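Local coordinates for protein OBCA, Oxalate Biosynthetic Component A (Burkholderia glumae, PDB 4NNB) that combines an N-terminal domain with a TIM barrel and binds a magnesium ion and an oxaloacetate ion, at residues T26-S30 and C186-Q192; K371-F375 and F441-K445; V459-L463 and E505-R509. The contacts are given in a common frame with arbitrary orientation. Residues are numbered along the deposited sequence.

Contacts 2 and 3 belong to the TIM barrel, whereas contact 1 lies on the opposite side of the chain's centre, in a small antiparallel sheet; its centre is about 52 Å from that of contact 2 and about 44 Å from that of contact 3. Contact 2 is the most buried: two adjacent barrel strands meet in parallel through backbone bonds and aromatic side chains. Contact 3, partly buried, joins two outer barrel helices by charged and apolar side chains, its centre about 21 Å from that of contact 2; its helix 458-465 follows strand 444-449 of contact 2. Contact 1, also partly buried, is again a strand pair, but antiparallel, with Gly189 opposite Pro29.

Contact 1: residues T26-S30 and C186-Q192; sequences TFIPS and CAAGYWQ
Residues 26-30 and 186-192 run antiparallel, the axes of strands 27-29 and 189-191 4.6 Å apart at 173°. Phe27 faces Trp191 as a non-hydrogen-bonded pair (CA-CA 4.5 Å), Ile28 faces Tyr190 as a hydrogen-bonded pair (CA-CA 5.0 Å), and Pro29 faces Gly189, again non-hydrogen-bonded. Four backbone bonds set this register: Gln192 N to Thr26 O (2.9 Å), Ile28 N to Tyr190 O (2.7 Å), Tyr190 N to Ile28 O (2.8 Å) and Ser30 N to Ala188 O (3.0 Å). The last extends the ladder past Pro29, which lacks an N-H and N-caps helix 30-33. Strand 189-191 is the middle of a three-stranded antiparallel sheet: Gly189 and Trp191 bond through their backbones to Val57 and Glu55 of strand 55-57, and Cys186 to Gly60 and Gly61. Gly189 has to be glycine: at phi/psi 165/-142 a CB would jam against the preceding carbonyl O, besides clashing with Ile28 O and Pro29 CA. Phe27 and Trp191, both chi1 t, share one face. Phe27 CZ reaches Ala187 O at 3.2 Å, and Cys186 SG makes an oblique sulfur-aromatic contact 4.5 Å from the Phe27 ring centroid; Tyr158 stacks on the same ring. On the other face lie Ile28 and Tyr190 (both chi1 m, CB-CB 4.3 Å), touching helix 41-51. Thr26 OG1 bonds to His156 O, Trp191 NE1 to Tyr138 OH, Gln192 OE1 to Gly194 N and, weakly, Gln192 NE2 to Asp52 O.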
loop_
_atom_site.group_PDB
_atom_site.type_symbol
_atom_site.label_atom_id
_atom_site.label_comp_id
_atom_site.label_asym_id
_atom_site.label_seq_id
_atom_site.Cartn_x
_atom_site.Cartn_y
_atom_site.Cartn_z
ATOM N N THR A 26 3.310 -21.698 5.406
ATOM C CA THR A 26 2.296 -20.762 5.872
ATOM C C THR A 26 1.565 -21.293 7.089
ATOM O O THR A 26 0.670 -20.636 7.623
ATOM C CB THR A 26 1.280 -20.428 4.765
ATOM O OG1 THR A 26 0.672 -21.641 4.286
ATOM C CG2 THR A 26 1.973 -19.713 3.608
ATOM N N PHE A 27 1.959 -22.480 7.537
ATOM C CA PHE A 27 1.371 -23.083 8.728
ATOM C C PHE A 27 2.436 -23.866 9.486
ATOM O O PHE A 27 3.209 -24.631 8.894
ATOM C CB PHE A 27 0.201 -23.997 8.350
ATOM C CG PHE A 27 -0.393 -24.760 9.515
ATOM C CD1 PHE A 27 -1.134 -24.106 10.492
ATOM C CD2 PHE A 27 -0.227 -26.134 9.614
ATOM C CE1 PHE A 27 -1.686 -24.805 11.557
ATOM C CE2 PHE A 27 -0.777 -26.843 10.679
ATOM C CZ PHE A 27 -1.508 -26.179 11.649
ATOM N N ILE A 28 2.492 -23.643 10.793
ATOM C CA ILE A 28 3.417 -24.356 11.661
ATOM C C ILE A 28 2.599 -25.053 12.725
ATOM O O ILE A 28 2.029 -24.402 13.596
ATOM C CB ILE A 28 4.416 -23.396 12.341
ATOM C CG1 ILE A 28 5.210 -22.621 11.286
ATOM C CG2 ILE A 28 5.350 -24.162 13.262
ATOM C CD1 ILE A 28 6.048 -21.479 11.835
ATOM N N PRO A 29 2.522 -26.387 12.647
ATOM C CA PRO A 29 1.782 -27.201 13.622
ATOM C C PRO A 29 2.354 -27.102 15.046
ATOM O O PRO A 29 3.569 -27.188 15.229
ATOM C CB PRO A 29 1.939 -28.627 13.078
ATOM C CG PRO A 29 3.151 -28.579 12.189
ATOM C CD PRO A 29 3.151 -27.206 11.594
ATOM N N SER A 30 1.474 -26.913 16.026
ATOM C CA SER A 30 1.859 -26.776 17.433
ATOM C C SER A 30 2.767 -27.896 17.930
ATOM O O SER A 30 3.759 -27.641 18.616
ATOM C CB SER A 30 0.616 -26.709 18.322
ATOM O OG SER A 30 0.045 -25.419 18.314
ATOM N N CYS A 186 -5.774 -30.178 9.179
ATOM C CA CYS A 186 -4.644 -29.808 10.020
ATOM C C CYS A 186 -4.969 -29.821 11.511
ATOM O O CYS A 186 -6.105 -29.579 11.921
ATOM C CB CYS A 186 -4.127 -28.420 9.641
ATOM S SG CYS A 186 -3.270 -28.363 8.067
ATOM N N ALA A 187 -3.947 -30.083 12.319
ATOM C CA ALA A 187 -4.048 -29.906 13.765
ATOM C C ALA A 187 -3.908 -28.423 14.129
ATOM O O ALA A 187 -3.897 -27.550 13.256
ATOM C CB ALA A 187 -2.997 -30.736 14.474
ATOM N N ALA A 188 -3.804 -28.137 15.422
ATOM C CA ALA A 188 -3.717 -26.755 15.878
ATOM C C ALA A 188 -2.338 -26.200 15.570
ATOM O O ALA A 188 -1.401 -26.960 15.320
ATOM C CB ALA A 188 -4.003 -26.670 17.361
ATOM N N GLY A 189 -2.201 -24.881 15.573
ATOM C CA GLY A 189 -0.889 -24.302 15.351
ATOM C C GLY A 189 -0.832 -22.823 15.025
ATOM O O GLY A 189 -1.584 -22.009 15.573
ATOM N N TYR A 190 0.080 -22.478 14.122
ATOM C CA TYR A 190 0.342 -21.087 13.792
ATOM C C TYR A 190 0.231 -20.884 12.288
ATOM O O TYR A 190 0.747 -21.679 11.508
ATOM C CB TYR A 190 1.726 -20.663 14.307
ATOM C CG TYR A 190 1.911 -20.872 15.799
ATOM C CD1 TYR A 190 2.287 -22.110 16.309
ATOM C CD2 TYR A 190 1.700 -19.833 16.696
ATOM C CE1 TYR A 190 2.446 -22.303 17.672
ATOM C CE2 TYR A 190 1.859 -20.019 18.056
ATOM C CZ TYR A 190 2.233 -21.254 18.537
ATOM O OH TYR A 190 2.390 -21.434 19.894
ATOM N N TRP A 191 -0.438 -19.805 11.901
ATOM C CA TRP A 191 -0.745 -19.520 10.504
ATOM C C TRP A 191 -0.224 -18.150 10.118
ATOM O O TRP A 191 -0.380 -17.181 10.865
ATOM C CB TRP A 191 -2.265 -19.583 10.297
ATOM C CG TRP A 191 -2.786 -19.010 9.005
ATOM C CD1 TRP A 191 -2.300 -19.230 7.747
ATOM C CD2 TRP A 191 -3.920 -18.151 8.852
ATOM N NE1 TRP A 191 -3.059 -18.546 6.821
ATOM C CE2 TRP A 191 -4.064 -17.881 7.476
ATOM C CE3 TRP A 191 -4.826 -17.577 9.746
ATOM C CZ2 TRP A 191 -5.080 -17.063 6.973
ATOM C CZ3 TRP A 191 -5.831 -16.762 9.248
ATOM C CH2 TRP A 191 -5.949 -16.512 7.874
ATOM N N GLN A 192 0.408 -18.072 8.956
ATOM C CA GLN A 192 0.775 -16.783 8.391
ATOM C C GLN A 192 -0.304 -16.371 7.400
ATOM O O GLN A 192 -0.343 -16.854 6.269
ATOM C CB GLN A 192 2.138 -16.853 7.704
ATOM C CG GLN A 192 2.557 -15.555 7.009
ATOM C CD GLN A 192 2.434 -14.342 7.911
ATOM O OE1 GLN A 192 1.389 -13.689 7.955
ATOM N NE2 GLN A 192 3.509 -14.031 8.636
#

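Contact 2: residues K371-F375 and F441-K445; sequences KPVLF and FPVSK
Phe375 (chi1 m) sets its CZ over one face of the Phe441 ring, 3.4 Å from Phe441 CD2, centroids 5.2 Å apart and planes oblique at 53°. Val373 (chi1 t) places CG2 3.7 Å from Phe441 CD1. Phe441 is the first residue to leave helical phi/psi; strands 373-375 and 444-445 pair in parallel, Val373 bridging Ser444 and Leu374 bridging Lys445. Val373 N bonds to Val443 O (3.1 Å), Lys445 N to Val373 O (2.9 Å) and Phe375 N to Lys445 O (2.9 Å). Pro372, after a cis peptide, places CB 3.8 Å from Lys445 CG. A water accepts from Lys371 NZ (3.0 Å) and donates to Val443 O (2.9 Å). Ser444 OG (chi1 p) bonds to Phe441 O (2.9 Å). This is a TIM-barrel beta-alpha-beta unit: from the end of strand 373-378 the chain returns through helices 401-413 and 416-440 to the start of 444-449, and the strands' N-terminal ends pair here. Helix 363-368 covers Val373 and Phe441, helix 516-523 Pro372, Leu374 and Lys445; strand 344-349 flanks 373-378.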
loop_
_atom_site.group_PDB
_atom_site.type_symbol
_atom_site.label_atom_id
_atom_site.label_comp_id
_atom_site.label_asym_id
_atom_site.label_seq_id
_atom_site.Cartn_x
_atom_site.Cartn_y
_atom_site.Cartn_z
ATOM N N LYS A 371 6.541 26.934 -8.488
ATOM C CA LYS A 371 5.192 26.725 -8.991
ATOM C C LYS A 371 5.231 25.781 -10.183
ATOM O O LYS A 371 6.228 25.731 -10.898
ATOM C CB LYS A 371 4.549 28.052 -9.405
ATOM C CG LYS A 371 4.372 29.067 -8.277
ATOM C CD LYS A 371 3.763 30.377 -8.830
ATOM C CE LYS A 371 3.348 31.349 -7.712
ATOM N NZ LYS A 371 1.856 31.590 -7.610
ATOM N N PRO A 372 4.162 25.000 -10.386
ATOM C CA PRO A 372 2.977 24.852 -9.532
ATOM C C PRO A 372 3.307 24.187 -8.201
ATOM O O PRO A 372 4.194 23.323 -8.123
ATOM C CB PRO A 372 2.069 23.925 -10.354
ATOM C CG PRO A 372 3.004 23.175 -11.251
ATOM C CD PRO A 372 4.066 24.172 -11.602
ATOM N N VAL A 373 2.604 24.613 -7.159
ATOM C CA VAL A 373 2.716 23.974 -5.847
ATOM C C VAL A 373 1.937 22.659 -5.914
ATOM O O VAL A 373 0.838 22.610 -6.471
ATOM C CB VAL A 373 2.162 24.884 -4.748
ATOM C CG1 VAL A 373 2.349 24.232 -3.368
ATOM C CG2 VAL A 373 2.861 26.266 -4.808
ATOM N N LEU A 374 2.519 21.592 -5.374
ATOM C CA LEU A 374 1.963 20.250 -5.542
ATOM C C LEU A 374 1.303 19.747 -4.267
ATOM O O LEU A 374 1.882 19.869 -3.182
ATOM C CB LEU A 374 3.076 19.274 -5.934
ATOM C CG LEU A 374 3.974 19.635 -7.110
ATOM C CD1 LEU A 374 5.004 18.513 -7.347
ATOM C CD2 LEU A 374 3.147 19.874 -8.346
ATOM N N PHE A 375 0.111 19.162 -4.399
ATOM C CA PHE A 375 -0.630 18.628 -3.250
ATOM C C PHE A 375 -1.102 17.203 -3.539
ATOM O O PHE A 375 -1.452 16.870 -4.678
ATOM C CB PHE A 375 -1.851 19.507 -2.926
ATOM C CG PHE A 375 -1.501 20.927 -2.561
ATOM C CD1 PHE A 375 -1.318 21.290 -1.230
ATOM C CD2 PHE A 375 -1.334 21.892 -3.545
ATOM C CE1 PHE A 375 -0.973 22.601 -0.885
ATOM C CE2 PHE A 375 -1.003 23.212 -3.209
ATOM C CZ PHE A 375 -0.827 23.560 -1.877
ATOM N N PHE A 441 -3.419 28.985 -3.792
ATOM C CA PHE A 441 -2.372 28.672 -4.750
ATOM C C PHE A 441 -2.968 28.530 -6.147
ATOM O O PHE A 441 -3.257 27.419 -6.584
ATOM C CB PHE A 441 -1.660 27.364 -4.370
ATOM C CG PHE A 441 -1.052 27.377 -2.993
ATOM C CD1 PHE A 441 0.223 27.896 -2.787
ATOM C CD2 PHE A 441 -1.755 26.882 -1.910
ATOM C CE1 PHE A 441 0.787 27.910 -1.508
ATOM C CE2 PHE A 441 -1.198 26.897 -0.620
ATOM C CZ PHE A 441 0.075 27.405 -0.428
ATOM N N PRO A 442 -3.141 29.659 -6.854
ATOM C CA PRO A 442 -3.699 29.679 -8.219
ATOM C C PRO A 442 -2.905 28.810 -9.192
ATOM O O PRO A 442 -3.488 28.253 -10.117
ATOM C CB PRO A 442 -3.584 31.148 -8.635
ATOM C CG PRO A 442 -3.442 31.919 -7.355
ATOM C CD PRO A 442 -2.786 31.003 -6.363
ATOM N N VAL A 443 -1.592 28.714 -9.005
ATOM C CA VAL A 443 -0.783 27.836 -9.834
ATOM C C VAL A 443 -0.448 26.613 -8.987
ATOM O O VAL A 443 0.507 26.624 -8.210
ATOM C CB VAL A 443 0.505 28.517 -10.320
ATOM C CG1 VAL A 443 1.190 27.658 -11.376
ATOM C CG2 VAL A 443 0.182 29.890 -10.905
ATOM N N SER A 444 -1.259 25.574 -9.125
ATOM C CA SER A 444 -1.124 24.390 -8.287
ATOM C C SER A 444 -1.586 23.149 -9.013
ATOM O O SER A 444 -2.320 23.239 -10.004
ATOM C CB SER A 444 -1.964 24.544 -7.028
ATOM O OG SER A 444 -3.349 24.624 -7.341
ATOM N N LYS A 445 -1.167 21.988 -8.507
ATOM C CA LYS A 445 -1.600 20.700 -9.042
ATOM C C LYS A 445 -1.995 19.819 -7.873
ATOM O O LYS A 445 -1.196 19.600 -6.956
ATOM C CB LYS A 445 -0.474 20.045 -9.849
ATOM C CG LYS A 445 -0.036 20.847 -11.082
ATOM C CD LYS A 445 -1.181 20.990 -12.084
ATOM C CE LYS A 445 -0.775 21.860 -13.277
ATOM N NZ LYS A 445 -1.962 22.161 -14.145
HETATM O O HOH W 1 0.420 29.128 -6.743
#

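Contact 3: residues V459-L463 and E505-R509; sequences VDVAL and ELLGR
Two neighbouring helices of the outer layer of the TIM barrel meet here through a salt-bridge network of Asp460, Glu505 and Arg509 beside an apolar patch. Residues 459-463 are helical; 505-509 lies at the C-terminal end of helix 495-507, with Arg509 N bonded to Leu506 O (2.9 Å). The nearest CA atoms, of Val459 and Leu506, are 6.9 Å apart. Arg509 (chi1 m, chi2 near -111°) bends across to helix 458-465, its NH2 donating to Asp460 OD1 at 2.5 Å in a short salt bridge and its NH1 weakly to the same OD1 at 3.1 Å. Arg509 NH1 also forms a salt bridge with Glu505 OE2 (2.9 Å), weak as a hydrogen bond. Val459 (chi1 t) lies over a face of that guanidinium, CG1 3.7 Å from Arg509 CZ and 4.1 Å from Leu506 CD2; Leu463 (chi1 -109°, chi2 27°) brings CD1 4.3 Å from Leu506 CD2. A water accepts from Val459 N (3.0 Å) and lies 3.2 Å from Glu505 OE1. Asp460 OD2 is held by His419 of helix 416-440, and the same helix packs on Val461 through Ala426 and Leu430. On the barrel side, Ala462 and Leu506 both rest on Ile470 of strand 469-472.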
loop_
_atom_site.group_PDB
_atom_site.type_symbol
_atom_site.label_atom_id
_atom_site.label_comp_id
_atom_site.label_asym_id
_atom_site.label_seq_id
_atom_site.Cartn_x
_atom_site.Cartn_y
_atom_site.Cartn_z
ATOM N N VAL A 459 -11.682 7.536 -9.716
ATOM C CA VAL A 459 -11.860 8.279 -10.954
ATOM C C VAL A 459 -13.041 9.252 -10.898
ATOM O O VAL A 459 -12.901 10.399 -11.317
ATOM C CB VAL A 459 -11.958 7.345 -12.174
ATOM C CG1 VAL A 459 -12.312 8.136 -13.434
ATOM C CG2 VAL A 459 -10.643 6.613 -12.357
ATOM N N ASP A 460 -14.186 8.813 -10.379
ATOM C CA ASP A 460 -15.349 9.699 -10.319
ATOM C C ASP A 460 -15.054 10.927 -9.454
ATOM O O ASP A 460 -15.357 12.058 -9.844
ATOM C CB ASP A 460 -16.577 8.979 -9.768
ATOM C CG ASP A 460 -17.200 8.016 -10.771
ATOM O OD1 ASP A 460 -17.023 8.207 -11.992
ATOM O OD2 ASP A 460 -17.866 7.065 -10.324
ATOM N N VAL A 461 -14.457 10.694 -8.284
ATOM C CA VAL A 461 -14.150 11.780 -7.355
ATOM C C VAL A 461 -13.131 12.746 -7.936
ATOM O O VAL A 461 -13.289 13.961 -7.834
ATOM C CB VAL A 461 -13.645 11.245 -6.006
ATOM C CG1 VAL A 461 -13.121 12.385 -5.132
ATOM C CG2 VAL A 461 -14.749 10.511 -5.293
ATOM N N ALA A 462 -12.091 12.213 -8.570
ATOM C CA ALA A 462 -11.040 13.059 -9.118
ATOM C C ALA A 462 -11.552 13.912 -10.281
ATOM O O ALA A 462 -11.199 15.094 -10.423
ATOM C CB ALA A 462 -9.861 12.216 -9.563
ATOM N N LEU A 463 -12.366 13.294 -11.130
ATOM C CA LEU A 463 -12.897 13.983 -12.292
ATOM C C LEU A 463 -13.901 15.049 -11.851
ATOM O O LEU A 463 -13.917 16.159 -12.385
ATOM C CB LEU A 463 -13.529 12.968 -13.251
ATOM C CG LEU A 463 -12.766 12.705 -14.558
ATOM C CD1 LEU A 463 -11.276 12.946 -14.447
ATOM C CD2 LEU A 463 -13.038 11.305 -15.095
ATOM N N GLU A 505 -9.289 3.134 -17.218
ATOM C CA GLU A 505 -10.537 3.773 -16.806
ATOM C C GLU A 505 -10.563 5.270 -17.144
ATOM O O GLU A 505 -11.606 5.806 -17.541
ATOM C CB GLU A 505 -10.801 3.538 -15.311
ATOM C CG GLU A 505 -12.086 4.187 -14.811
ATOM C CD GLU A 505 -12.505 3.721 -13.427
ATOM O OE1 GLU A 505 -11.673 3.135 -12.698
ATOM O OE2 GLU A 505 -13.684 3.939 -13.070
ATOM N N LEU A 506 -9.419 5.940 -17.006
ATOM C CA LEU A 506 -9.339 7.369 -17.324
ATOM C C LEU A 506 -9.567 7.621 -18.820
ATOM O O LEU A 506 -10.384 8.464 -19.201
ATOM C CB LEU A 506 -7.998 7.961 -16.872
ATOM C CG LEU A 506 -7.906 8.281 -15.372
ATOM C CD1 LEU A 506 -6.467 8.569 -14.954
ATOM C CD2 LEU A 506 -8.819 9.460 -15.005
ATOM N N LEU A 507 -8.847 6.880 -19.657
ATOM C CA LEU A 507 -8.978 6.982 -21.107
ATOM C C LEU A 507 -10.414 6.716 -21.581
ATOM O O LEU A 507 -10.894 7.348 -22.516
ATOM C CB LEU A 507 -7.998 6.033 -21.788
ATOM C CG LEU A 507 -6.543 6.481 -21.733
ATOM C CD1 LEU A 507 -5.626 5.424 -22.345
ATOM C CD2 LEU A 507 -6.383 7.815 -22.440
ATOM N N GLY A 508 -11.100 5.804 -20.907
ATOM C CA GLY A 508 -12.490 5.510 -21.217
ATOM C C GLY A 508 -13.478 6.621 -20.901
ATOM O O GLY A 508 -14.657 6.520 -21.256
ATOM N N ARG A 509 -13.020 7.675 -20.227
ATOM C CA ARG A 509 -13.889 8.815 -19.931
ATOM C C ARG A 509 -13.385 10.068 -20.621
ATOM O O ARG A 509 -13.730 11.181 -20.229
ATOM C CB ARG A 509 -13.977 9.065 -18.428
ATOM C CG ARG A 509 -14.122 7.814 -17.601
ATOM C CD ARG A 509 -15.482 7.688 -16.952
ATOM N NE ARG A 509 -15.415 6.722 -15.862
ATOM C CZ ARG A 509 -15.606 7.025 -14.583
ATOM N NH1 ARG A 509 -15.508 6.076 -13.662
ATOM N NH2 ARG A 509 -15.909 8.273 -14.233
HETATM O O HOH W 2 -11.897 4.519 -9.846
#